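Local coordinates for protein hookworm platelet inhibitor 1 (Ancylostoma caninum, PDB 4TPV) that inhibits platelet aggregation and adhesion for the blood-feeding hookworm, possibly by binding the platelet integrins that recognise fibrinogen and collagen, at residues A28-N33 and T147-G152. Numbering follows the deposited sequence.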
ATOM      1  N   ALA A  28      -2.279   9.271  -4.808  1.00  9.50           N
ATOM      2  CA  ALA A  28      -2.389  10.590  -5.431  1.00 10.77           C
ATOM      3  C   ALA A  28      -3.855  10.952  -5.719  1.00 11.69           C
ATOM      4  O   ALA A  28      -4.276  12.083  -5.491  1.00 11.62           O
ATOM      5  CB  ALA A  28      -1.569  10.626  -6.717  1.00  9.53           C
ATOM      6  N   ALA A  29      -4.613   9.992  -6.242  1.00  9.68           N
ATOM      7  CA  ALA A  29      -6.035  10.222  -6.495  1.00 10.34           C
ATOM      8  C   ALA A  29      -6.716  10.525  -5.180  1.00 11.48           C
ATOM      9  O   ALA A  29      -7.513  11.457  -5.072  1.00 11.80           O
ATOM     10  CB  ALA A  29      -6.671   9.010  -7.165  1.00 11.99           C
ATOM     11  N   PHE A  30      -6.397   9.727  -4.167  1.00  9.14           N
ATOM     12  CA  PHE A  30      -7.015   9.923  -2.869  1.00  9.14           C
ATOM     13  C   PHE A  30      -6.635  11.278  -2.276  1.00  9.39           C
ATOM     14  O   PHE A  30      -7.496  11.997  -1.752  1.00 12.70           O
ATOM     15  CB  PHE A  30      -6.620   8.798  -1.913  1.00 10.47           C
ATOM     16  CG  PHE A  30      -7.529   8.691  -0.732  1.00  9.57           C
ATOM     17  CD1 PHE A  30      -7.290   9.428   0.409  1.00 10.76           C
ATOM     18  CD2 PHE A  30      -8.622   7.851  -0.772  1.00  9.38           C
ATOM     19  CE1 PHE A  30      -8.132   9.316   1.505  1.00 13.31           C
ATOM     20  CE2 PHE A  30      -9.462   7.730   0.311  1.00 10.21           C
ATOM     21  CZ  PHE A  30      -9.227   8.470   1.444  1.00 10.37           C
ATOM     22  N   ALA A  31      -5.367  11.665  -2.383  1.00  9.77           N
ATOM     23  CA  ALA A  31      -4.909  12.925  -1.789  1.00  8.42           C
ATOM     24  C   ALA A  31      -5.585  14.142  -2.421  1.00  9.33           C
ATOM     25  O   ALA A  31      -5.913  15.109  -1.727  1.00 13.34           O
ATOM     26  CB  ALA A  31      -3.368  13.059  -1.912  1.00 10.24           C
ATOM     27  N   ARG A  32      -5.761  14.099  -3.734  1.00 12.52           N
ATOM     28  CA  ARG A  32      -6.387  15.216  -4.429  1.00 11.70           C
ATOM     29  C   ARG A  32      -7.881  15.271  -4.147  1.00 14.42           C
ATOM     30  O   ARG A  32      -8.431  16.359  -3.972  1.00 15.52           O
ATOM     31  CB  ARG A  32      -6.127  15.135  -5.938  1.00 11.56           C
ATOM     32  CG  ARG A  32      -6.727  16.322  -6.723  1.00 14.91           C
ATOM     33  CD  ARG A  32      -5.916  17.624  -6.500  1.00 18.05           C
ATOM     34  NE  ARG A  32      -4.670  17.666  -7.256  1.00 22.31           N
ATOM     35  CZ  ARG A  32      -3.690  18.540  -7.044  1.00 24.96           C
ATOM     36  NH1 ARG A  32      -3.807  19.457  -6.093  1.00 24.67           N
ATOM     37  NH2 ARG A  32      -2.583  18.495  -7.782  1.00 24.09           N
ATOM     38  N   ASN A  33      -8.540  14.116  -4.083  1.00 11.82           N
ATOM     39  CA  ASN A  33     -10.000  14.126  -3.964  1.00 12.96           C
ATOM     40  C   ASN A  33     -10.476  14.293  -2.523  1.00 15.65           C
ATOM     41  O   ASN A  33     -11.542  14.860  -2.282  1.00 17.66           O
ATOM     42  CB  ASN A  33     -10.583  12.852  -4.597  1.00 17.82           C
ATOM     43  CG  ASN A  33     -10.566  12.909  -6.116  1.00 19.55           C
ATOM     44  OD1 ASN A  33     -11.517  13.394  -6.741  1.00 20.22           O
ATOM     45  ND2 ASN A  33      -9.475  12.440  -6.719  1.00 17.96           N
ATOM     46  N   THR A 147      -6.636   7.861  13.030  1.00 12.82           N
ATOM     47  CA  THR A 147      -6.855   8.687  11.849  1.00  9.91           C
ATOM     48  C   THR A 147      -6.039   8.161  10.667  1.00 10.61           C
ATOM     49  O   THR A 147      -4.805   8.063  10.753  1.00 11.83           O
ATOM     50  CB  THR A 147      -6.487  10.151  12.155  1.00 14.70           C
ATOM     51  OG1 THR A 147      -7.332  10.633  13.211  1.00 15.75           O
ATOM     52  CG2 THR A 147      -6.679  11.033  10.914  1.00 17.37           C
ATOM     53  N   ILE A 148      -6.740   7.800   9.589  1.00  8.66           N
ATOM     54  CA  ILE A 148      -6.112   7.291   8.365  1.00  8.29           C
ATOM     55  C   ILE A 148      -5.265   8.366   7.694  1.00  9.84           C
ATOM     56  O   ILE A 148      -4.142   8.093   7.227  1.00  9.18           O
ATOM     57  CB  ILE A 148      -7.165   6.780   7.350  1.00  9.88           C
ATOM     58  CG1 ILE A 148      -8.120   5.779   7.992  1.00 10.51           C
ATOM     59  CG2 ILE A 148      -6.464   6.158   6.120  1.00 11.59           C
ATOM     60  CD1 ILE A 148      -9.411   5.573   7.158  1.00  9.67           C
ATOM     61  N   TYR A 149      -5.810   9.580   7.624  1.00 10.69           N
ATOM     62  CA  TYR A 149      -5.122  10.700   6.985  1.00 12.57           C
ATOM     63  C   TYR A 149      -5.523  12.008   7.623  1.00 12.69           C
ATOM     64  O   TYR A 149      -6.695  12.188   7.994  1.00 13.13           O
ATOM     65  CB  TYR A 149      -5.450  10.755   5.490  1.00 12.33           C
ATOM     66  CG  TYR A 149      -6.942  10.802   5.219  1.00  9.29           C
ATOM     67  CD1 TYR A 149      -7.637  12.019   5.155  1.00 12.11           C
ATOM     68  CD2 TYR A 149      -7.655   9.634   5.024  1.00 10.05           C
ATOM     69  CE1 TYR A 149      -9.002  12.039   4.920  1.00 12.86           C
ATOM     70  CE2 TYR A 149      -9.003   9.642   4.770  1.00 10.41           C
ATOM     71  CZ  TYR A 149      -9.678  10.846   4.711  1.00 10.52           C
ATOM     72  OH  TYR A 149     -11.048  10.864   4.464  1.00 15.66           O
ATOM     73  N   GLU A 150      -4.566  12.925   7.752  1.00 11.97           N
ATOM     74  CA  GLU A 150      -4.906  14.291   8.141  1.00 13.33           C
ATOM     75  C   GLU A 150      -5.401  15.062   6.923  1.00 13.08           C
ATOM     76  O   GLU A 150      -4.952  14.812   5.811  1.00 13.11           O
ATOM     77  CB  GLU A 150      -3.706  15.004   8.772  1.00 17.06           C
ATOM     78  CG  GLU A 150      -3.206  14.361  10.058  1.00 19.77           C
ATOM     79  CD  GLU A 150      -4.231  14.418  11.181  1.00 22.85           C
ATOM     80  OE1 GLU A 150      -5.087  15.333  11.179  1.00 25.16           O
ATOM     81  OE2 GLU A 150      -4.180  13.544  12.064  1.00 25.37           O
ATOM     82  N   GLU A 151      -6.320  15.999   7.140  1.00 13.34           N
ATOM     83  CA  GLU A 151      -6.907  16.744   6.030  1.00 15.05           C
ATOM     84  C   GLU A 151      -6.315  18.130   5.902  1.00 13.65           C
ATOM     85  O   GLU A 151      -6.122  18.821   6.902  1.00 17.38           O
ATOM     86  CB  GLU A 151      -8.421  16.851   6.198  1.00 20.51           C
ATOM     87  CG  GLU A 151      -9.155  15.533   5.993  1.00 23.42           C
ATOM     88  CD  GLU A 151     -10.589  15.597   6.482  1.00 36.48           C
ATOM     89  OE1 GLU A 151     -10.952  16.624   7.090  1.00 33.64           O
ATOM     90  OE2 GLU A 151     -11.346  14.625   6.270  1.00 42.45           O
ATOM     91  N   GLY A 152      -6.051  18.538   4.661  1.00 13.47           N
ATOM     92  CA  GLY A 152      -5.611  19.889   4.355  1.00 15.57           C
ATOM     93  C   GLY A 152      -4.961  19.922   2.986  1.00 15.31           C
ATOM     94  O   GLY A 152      -4.941  18.903   2.303  1.00 16.37           O
TER
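One face of the Tyr149 ring receives the edge of Phe30, whose CE1 sits 3.3 Å above the tyrosine plane, displaced toward the rim; relative to the Phe30 ring, Tyr149 CE2 lies in plane at the edge. With centroids 5.1 Å apart and planes at 73°, this is an offset edge-to-face pair. It joins the last turns of helix 13-34 in the CAP (CRISP family) fold to the irregular chain that follows strand 130-138, and the pair is buried although the segments share little surface. The distances place the offset: Phe30 CE1 is 3.4 Å from Tyr149 CE2 and 3.6 Å from Tyr149 CD2, and Phe30 CZ lies 3.5 Å from Tyr149 CE2, which puts the approach over the CD2-CE2 flank of the tyrosine ring. Phe30 CG is anti to the backbone N (chi1 -162°), which carries the ring out from the helix toward the loop. Around the pair, Tyr34 stacks on Phe30, Val113 of helix 107-113 touches it, and Thr36 packs against Tyr149. No hydrogen bond links the two segments. Within the helix, Ala29 O accepts from both Asn33 N and Asn33 ND2, which arrive from opposite faces of the carbonyl plane; the side-chain bond from Asn33 ND2 to Ala29 O is 2.7 Å long and nearly straight at 174°.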